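PDB 2I2X: methanol--corrinoid protein co-methyltransferase from Methanosarcina barkeri, which transfers the methyl group of methanol to the cob(I)amide carried by its partner protein MtaC, a zinc-dependent step of methanogenesis. Local coordinates for residues A[222-227]-A[267-272]; A[285-288]-A[294-297]; A[275-280]-A[306-311]. One frame throughout, in Å; residues are numbered along the deposited sequence.

Contact 1. Residues A[222-227]-A[267-272]; sequences QANTAM and KDCGYE. With ZN (zinc ion), chain Q.
N224 of helix 220-230 meets C269, a zinc ligand, in the loop 267-272 at the active site of a TIM-barrel methyltransferase. The polar link is one hydrogen bond: N224 ND2 donates to C269 O at 2.7 Å, the N-H pointing at the oxygen at 160° and the acceptor lying close to the amide plane. The other end of the amide, OD1, accepts from R247, so both ends of the group are held and its flip is fixed. Replacing the amide by an alanine is likely to deprive C269 O of this donor and R247 of one acceptor beside the metal loop. Metal binding comes from C269 SG, 2.4 Å from the zinc ion, which C220 and E164 also ligate. Because C220 begins the helix that carries N224, the amide ties together two ligand-bearing pieces of chain. M227 supplies the apolar and sulfur contact with Y271, whose ring stands almost perpendicular to the N224 amide and whose OH is hydrogen-bonded to D297. With CG anti to the backbone N (chi1 175°), M227 makes a Met-aromatic contact, its SD 4.6 Å from the Y271 ring centroid. The M227 chain bends at chi3, bringing M227 CE to 3.7 Å from Y271 CE1.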
loop_
_atom_site.group_PDB
_atom_site.type_symbol
_atom_site.label_atom_id
_atom_site.label_comp_id
_atom_site.label_asym_id
_atom_site.label_seq_id
_atom_site.Cartn_x
_atom_site.Cartn_y
_atom_site.Cartn_z
ATOM N N GLN A 222 3.856 24.309 6.201
ATOM C CA GLN A 222 4.917 24.752 7.122
ATOM C C GLN A 222 5.336 23.604 8.024
ATOM O O GLN A 222 6.366 23.009 7.776
ATOM C CB GLN A 222 4.499 25.999 7.955
ATOM C CG GLN A 222 4.176 27.273 7.116
ATOM C CD GLN A 222 3.369 28.319 7.905
ATOM O OE1 GLN A 222 2.461 27.980 8.660
ATOM N NE2 GLN A 222 3.709 29.585 7.725
ATOM N N ALA A 223 4.554 23.281 9.052
ATOM C CA ALA A 223 4.883 22.126 9.887
ATOM C C ALA A 223 5.225 20.774 9.131
ATOM O O ALA A 223 6.252 20.150 9.468
ATOM C CB ALA A 223 3.839 21.920 10.985
ATOM N N ASN A 224 4.446 20.349 8.119
ATOM C CA ASN A 224 4.829 19.097 7.443
ATOM C C ASN A 224 6.127 19.236 6.650
ATOM O O ASN A 224 6.934 18.295 6.630
ATOM C CB ASN A 224 3.696 18.382 6.639
ATOM C CG ASN A 224 2.528 17.868 7.549
ATOM O OD1 ASN A 224 2.707 17.600 8.777
ATOM N ND2 ASN A 224 1.316 17.747 6.944
ATOM N N THR A 225 6.343 20.406 6.031
ATOM C CA THR A 225 7.603 20.681 5.346
ATOM C C THR A 225 8.772 20.522 6.327
ATOM O O THR A 225 9.781 19.867 6.017
ATOM C CB THR A 225 7.665 22.065 4.630
ATOM O OG1 THR A 225 6.630 22.181 3.634
ATOM C CG2 THR A 225 9.044 22.241 3.921
ATOM N N ALA A 226 8.621 21.068 7.522
ATOM C CA ALA A 226 9.676 20.899 8.509
ATOM C C ALA A 226 9.897 19.408 8.817
ATOM O O ALA A 226 11.033 18.955 8.928
ATOM C CB ALA A 226 9.366 21.688 9.759
ATOM N N MET A 227 8.817 18.640 8.934
ATOM C CA MET A 227 8.915 17.223 9.268
ATOM C C MET A 227 9.554 16.416 8.142
ATOM O O MET A 227 10.337 15.502 8.390
ATOM C CB MET A 227 7.524 16.653 9.586
ATOM C CG MET A 227 7.510 15.136 9.833
ATOM S SD MET A 227 5.918 14.513 10.399
ATOM C CE MET A 227 5.087 14.317 8.833
ATOM N N LYS A 267 -8.264 18.405 8.526
ATOM C CA LYS A 267 -7.467 17.653 7.564
ATOM C C LYS A 267 -6.478 16.694 8.151
ATOM O O LYS A 267 -5.776 17.006 9.093
ATOM C CB LYS A 267 -6.688 18.610 6.666
ATOM C CG LYS A 267 -7.524 19.156 5.523
ATOM C CD LYS A 267 -7.471 18.201 4.373
ATOM C CE LYS A 267 -6.109 18.242 3.726
ATOM N NZ LYS A 267 -5.977 17.078 2.833
ATOM N N ASP A 268 -6.405 15.540 7.495
ATOM C CA ASP A 268 -5.545 14.417 7.850
ATOM C C ASP A 268 -4.086 14.766 8.121
ATOM O O ASP A 268 -3.500 14.291 9.089
ATOM C CB ASP A 268 -5.645 13.343 6.759
ATOM C CG ASP A 268 -5.344 13.880 5.373
ATOM O OD1 ASP A 268 -5.054 15.095 5.232
ATOM O OD2 ASP A 268 -5.375 13.087 4.413
ATOM N N CYS A 269 -3.491 15.583 7.270
ATOM C CA CYS A 269 -2.070 15.898 7.423
ATOM C C CYS A 269 -1.800 16.923 8.535
ATOM O O CYS A 269 -0.634 17.296 8.789
ATOM C CB CYS A 269 -1.453 16.348 6.095
ATOM S SG CYS A 269 -2.256 17.780 5.337
ATOM N N GLY A 270 -2.867 17.332 9.209
ATOM C CA GLY A 270 -2.772 18.172 10.412
ATOM C C GLY A 270 -2.398 17.329 11.620
ATOM O O GLY A 270 -3.228 17.057 12.490
ATOM N N TYR A 271 -1.140 16.907 11.705
ATOM C CA TYR A 271 -0.733 16.160 12.866
ATOM C C TYR A 271 -0.955 16.922 14.164
ATOM O O TYR A 271 -1.131 16.303 15.218
ATOM C CB TYR A 271 0.720 15.799 12.738
ATOM C CG TYR A 271 1.030 14.689 11.747
ATOM C CD1 TYR A 271 1.167 14.963 10.397
ATOM C CD2 TYR A 271 1.253 13.376 12.181
ATOM C CE1 TYR A 271 1.507 13.977 9.498
ATOM C CE2 TYR A 271 1.575 12.374 11.284
ATOM C CZ TYR A 271 1.710 12.683 9.933
ATOM O OH TYR A 271 2.063 11.709 9.000
ATOM N N GLU A 272 -0.913 18.258 14.100
ATOM C CA GLU A 272 -1.181 19.084 15.254
ATOM C C GLU A 272 -2.656 19.020 15.686
ATOM O O GLU A 272 -3.023 19.581 16.731
ATOM C CB GLU A 272 -0.767 20.541 14.982
ATOM C CG GLU A 272 -1.629 21.337 13.939
ATOM C CD GLU A 272 -1.281 21.023 12.485
ATOM O OE1 GLU A 272 -1.744 21.796 11.598
ATOM O OE2 GLU A 272 -0.568 20.005 12.226
HETATM ZN ZN ZN Q . -1.026 18.243 3.339
#

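Contact 2. Residues A[285-288]-A[294-297]; sequences TMEG and AHSD
The side chains of E287 and H295 run at about a right angle to each other, the imidazole presenting its NE2 edge to one oxygen of the carboxylate. H295 NE2 donates to E287 OE2 at 3.0 Å, with an N-H...O angle of 151°. The oxygen lies almost exactly in the ring plane, whereas the nitrogen meets OE2 on its anti side and out of the carboxylate plane, the planes of the two flat groups being turned 36° apart. This is a His-carboxylate hydrogen bond. At the other ring nitrogen, H295 ND1 makes a weak bond of 3.3 Å to S296 O, which is consistent with this orientation of the imidazole. E287 CG stands between the backbone N and the carbonyl carbon (chi1 64°), and from there the extended chain carries the carboxylate across to the histidine. The second carboxylate oxygen, E287 OE1, lies close to the acids D268 and E313.

D297 adds a second touch, its OD2 lying 3.3 Å from G288 CA, while OD1 of the same carboxylate accepts from M299 N.

The pair belongs to the active-site end of the barrel, where A294 touches the corrinoid and C269 binds zinc close to E287. Strand 285-287 pairs with strand 309-311, and the segment 294-297 meets helix 325-345 of the second subunit, another copy of this protein: E331 of the second subunit bonds to S296 and D297, and Y335 of the second subunit to D297.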
loop_
_atom_site.group_PDB
_atom_site.type_symbol
_atom_site.label_atom_id
_atom_site.label_comp_id
_atom_site.label_asym_id
_atom_site.label_seq_id
_atom_site.Cartn_x
_atom_site.Cartn_y
_atom_site.Cartn_z
ATOM N N THR A 285 -9.427 14.241 11.492
ATOM C CA THR A 285 -8.778 13.167 10.779
ATOM C C THR A 285 -7.285 13.133 11.087
ATOM O O THR A 285 -6.658 14.183 11.282
ATOM C CB THR A 285 -8.988 13.330 9.291
ATOM O OG1 THR A 285 -10.387 13.484 9.061
ATOM C CG2 THR A 285 -8.512 12.116 8.549
ATOM N N MET A 286 -6.716 11.927 11.118
ATOM C CA MET A 286 -5.258 11.771 11.278
ATOM C C MET A 286 -4.724 10.820 10.212
ATOM O O MET A 286 -5.516 10.176 9.496
ATOM C CB MET A 286 -4.904 11.275 12.680
ATOM C CG MET A 286 -5.525 12.089 13.822
ATOM S SD MET A 286 -4.862 13.769 14.058
ATOM C CE MET A 286 -3.181 13.484 14.680
ATOM N N GLU A 287 -3.395 10.730 10.106
ATOM C CA GLU A 287 -2.729 9.808 9.189
ATOM C C GLU A 287 -1.410 9.380 9.801
ATOM O O GLU A 287 -0.710 10.194 10.416
ATOM C CB GLU A 287 -2.447 10.474 7.846
ATOM C CG GLU A 287 -1.480 11.649 7.933
ATOM C CD GLU A 287 -1.462 12.475 6.665
ATOM O OE1 GLU A 287 -2.550 12.729 6.119
ATOM O OE2 GLU A 287 -0.369 12.842 6.190
ATOM N N GLY A 288 -1.056 8.113 9.619
ATOM C CA GLY A 288 0.190 7.609 10.149
ATOM C C GLY A 288 0.626 6.353 9.433
ATOM O O GLY A 288 0.876 6.359 8.233
ATOM N N ALA A 294 2.093 7.719 0.847
ATOM C CA ALA A 294 2.478 9.110 0.643
ATOM C C ALA A 294 3.831 9.463 1.267
ATOM O O ALA A 294 4.600 10.197 0.648
ATOM C CB ALA A 294 1.392 10.051 1.135
ATOM N N HIS A 295 4.128 8.985 2.479
ATOM C CA HIS A 295 5.376 9.387 3.148
ATOM C C HIS A 295 5.600 8.620 4.410
ATOM O O HIS A 295 4.676 8.113 5.002
ATOM C CB HIS A 295 5.399 10.913 3.516
ATOM C CG HIS A 295 4.224 11.358 4.344
ATOM N ND1 HIS A 295 4.167 11.193 5.716
ATOM C CD2 HIS A 295 3.042 11.919 3.985
ATOM C CE1 HIS A 295 3.009 11.640 6.164
ATOM N NE2 HIS A 295 2.308 12.088 5.137
ATOM N N SER A 296 6.857 8.598 4.830
ATOM C CA SER A 296 7.307 8.003 6.078
ATOM C C SER A 296 7.015 8.970 7.234
ATOM O O SER A 296 7.044 10.202 7.064
ATOM C CB SER A 296 8.817 7.786 5.970
ATOM O OG SER A 296 9.278 6.909 6.954
ATOM N N ASP A 297 6.717 8.418 8.409
ATOM C CA ASP A 297 6.660 9.212 9.636
ATOM C C ASP A 297 7.058 8.413 10.845
ATOM O O ASP A 297 7.263 7.193 10.790
ATOM C CB ASP A 297 5.334 9.978 9.833
ATOM C CG ASP A 297 4.181 9.113 10.323
ATOM O OD1 ASP A 297 4.322 8.419 11.341
ATOM O OD2 ASP A 297 3.081 9.209 9.730
#

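Contact 3. Residues A[275-280]-A[306-311]; sequences IVKAIT and CCDCWS
K277 of helix 273-280 reaches across to the chain that leads into strand 309-311 of the TIM barrel and pairs there with D308. CB points toward the segment 306-311, CG stands anti to the backbone N (chi1 -177°), and every later torsion is also extended, making the lysine a straight arm. The first of its atoms to come close to the other segment is CD, with K277 CD 3.6 Å from C306 O. One bond further, K277 CE lies 3.4 Å from D308 OD2, so the last two methylenes run in beside the same two oxygens that the ammonium group binds.

At the tip, K277 NZ donates to C306 O at 2.8 Å, approaching with a C=O...N angle of 146° and tilted moderately from the carbonyl plane. It also forms a salt bridge with D308, whose side chain comes from the opposite direction. The bridge uses OD2 on its syn side, with the nitrogen 30° out of the carboxylate plane. Two further carbonyls, those of T18 and V21, accept from the same nitrogen. Four oxygens from two parts of the chain, 306-308 and the N-terminal region, thus surround NZ and must share its three hydrogens. Burial among these acceptors, one of them anionic, would be expected to keep the lysine charged.

D308 OD2 is shared as well, since M284 N, just ahead of strand 285-287, donates to it. The contact lies away from the metal and corrinoid sites and joins a helix to the approach of a barrel strand, with the N-terminal region tied in. The carboxylate's other oxygen, D308 OD1, stays 3.3 Å from K277 NZ.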
loop_
_atom_site.group_PDB
_atom_site.type_symbol
_atom_site.label_atom_id
_atom_site.label_comp_id
_atom_site.label_asym_id
_atom_site.label_seq_id
_atom_site.Cartn_x
_atom_site.Cartn_y
_atom_site.Cartn_z
ATOM N N ILE A 275 -3.571 18.401 19.359
ATOM C CA ILE A 275 -3.658 19.590 20.201
ATOM C C ILE A 275 -4.990 20.307 19.963
ATOM O O ILE A 275 -5.638 20.685 20.905
ATOM C CB ILE A 275 -2.473 20.523 19.962
ATOM C CG1 ILE A 275 -1.173 19.809 20.311
ATOM C CG2 ILE A 275 -2.595 21.757 20.817
ATOM C CD1 ILE A 275 0.031 20.367 19.619
ATOM N N VAL A 276 -5.407 20.443 18.711
ATOM C CA VAL A 276 -6.613 21.194 18.359
ATOM C C VAL A 276 -7.885 20.571 18.924
ATOM O O VAL A 276 -8.793 21.288 19.390
ATOM C CB VAL A 276 -6.714 21.395 16.809
ATOM C CG1 VAL A 276 -8.036 22.019 16.416
ATOM C CG2 VAL A 276 -5.560 22.267 16.295
ATOM N N LYS A 277 -7.925 19.232 18.904
ATOM C CA LYS A 277 -9.022 18.456 19.458
ATOM C C LYS A 277 -9.126 18.688 20.940
ATOM O O LYS A 277 -10.229 18.919 21.438
ATOM C CB LYS A 277 -8.863 16.957 19.180
ATOM C CG LYS A 277 -10.054 16.143 19.684
ATOM C CD LYS A 277 -10.093 14.753 19.121
ATOM C CE LYS A 277 -11.342 13.962 19.564
ATOM N NZ LYS A 277 -11.315 12.625 18.919
ATOM N N ALA A 278 -8.000 18.606 21.646
ATOM C CA ALA A 278 -7.976 18.898 23.090
ATOM C C ALA A 278 -8.558 20.282 23.436
ATOM O O ALA A 278 -9.275 20.426 24.422
ATOM C CB ALA A 278 -6.557 18.768 23.654
ATOM N N ILE A 279 -8.267 21.299 22.627
ATOM C CA ILE A 279 -8.830 22.596 22.864
ATOM C C ILE A 279 -10.313 22.646 22.484
ATOM O O ILE A 279 -11.151 23.048 23.293
ATOM C CB ILE A 279 -8.037 23.696 22.101
ATOM C CG1 ILE A 279 -6.608 23.799 22.635
ATOM C CG2 ILE A 279 -8.716 25.031 22.215
ATOM C CD1 ILE A 279 -5.702 24.598 21.745
ATOM N N THR A 280 -10.628 22.231 21.257
ATOM C CA THR A 280 -11.952 22.484 20.677
ATOM C C THR A 280 -13.026 21.434 20.970
ATOM O O THR A 280 -14.232 21.746 20.897
ATOM C CB THR A 280 -11.883 22.597 19.139
ATOM O OG1 THR A 280 -11.438 21.354 18.598
ATOM C CG2 THR A 280 -10.924 23.699 18.688
ATOM N N CYS A 306 -6.445 9.340 19.285
ATOM C CA CYS A 306 -7.680 10.080 19.398
ATOM C C CYS A 306 -8.234 10.523 18.055
ATOM O O CYS A 306 -8.971 11.494 18.004
ATOM C CB CYS A 306 -7.507 11.302 20.291
ATOM S SG CYS A 306 -6.925 10.957 21.970
ATOM N N CYS A 307 -7.911 9.838 16.968
ATOM C CA CYS A 307 -8.441 10.248 15.682
ATOM C C CYS A 307 -9.945 10.010 15.602
ATOM O O CYS A 307 -10.473 9.192 16.316
ATOM C CB CYS A 307 -7.747 9.506 14.545
ATOM S SG CYS A 307 -8.103 7.725 14.516
ATOM N N ASP A 308 -10.622 10.728 14.712
ATOM C CA ASP A 308 -12.011 10.450 14.401
ATOM C C ASP A 308 -12.105 9.848 13.012
ATOM O O ASP A 308 -12.915 8.932 12.773
ATOM C CB ASP A 308 -12.868 11.704 14.541
ATOM C CG ASP A 308 -12.831 12.263 15.972
ATOM O OD1 ASP A 308 -13.688 11.849 16.801
ATOM O OD2 ASP A 308 -11.924 13.086 16.279
ATOM N N CYS A 309 -11.273 10.347 12.097
ATOM C CA CYS A 309 -11.140 9.739 10.766
ATOM C C CYS A 309 -9.685 9.385 10.526
ATOM O O CYS A 309 -8.793 9.963 11.147
ATOM C CB CYS A 309 -11.718 10.645 9.676
ATOM S SG CYS A 309 -13.338 11.331 10.174
ATOM N N TRP A 310 -9.450 8.417 9.652
ATOM C CA TRP A 310 -8.132 7.802 9.509
ATOM C C TRP A 310 -7.851 7.719 8.029
ATOM O O TRP A 310 -8.612 7.088 7.279
ATOM C CB TRP A 310 -8.155 6.435 10.154
ATOM C CG TRP A 310 -6.878 5.632 10.185
ATOM C CD1 TRP A 310 -6.740 4.325 9.791
ATOM C CD2 TRP A 310 -5.598 6.038 10.686
ATOM N NE1 TRP A 310 -5.452 3.897 9.998
ATOM C CE2 TRP A 310 -4.728 4.920 10.559
ATOM C CE3 TRP A 310 -5.096 7.230 11.231
ATOM C CZ2 TRP A 310 -3.376 4.958 10.954
ATOM C CZ3 TRP A 310 -3.751 7.271 11.630
ATOM C CH2 TRP A 310 -2.905 6.135 11.484
ATOM N N SER A 311 -6.775 8.402 7.623
ATOM C CA SER A 311 -6.449 8.602 6.231
ATOM C C SER A 311 -5.093 7.999 5.752
ATOM O O SER A 311 -4.186 7.790 6.554
ATOM C CB SER A 311 -6.486 10.105 5.973
ATOM O OG SER A 311 -5.788 10.455 4.786
#

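How the contacts relate
Along the chain contact 1 closes before the other two open, and contact 2 is nested inside the loop that contact 3 closes. Contacts 1 and 2 have centres about 9 Å apart and touch directly; the centre of contact 3 lies about 13 and 14 Å from theirs. Strands 285-287 and 309-311, parallel neighbours in the barrel sheet, join contacts 2 and 3 through M286, whose N and O pair with C309 O and S311 N. D268 of contact 1 in turn bonds to S311 OG. The three contacts thus connect through neighbouring barrel elements from K277, away from the active site, to the zinc and corrinoid sites.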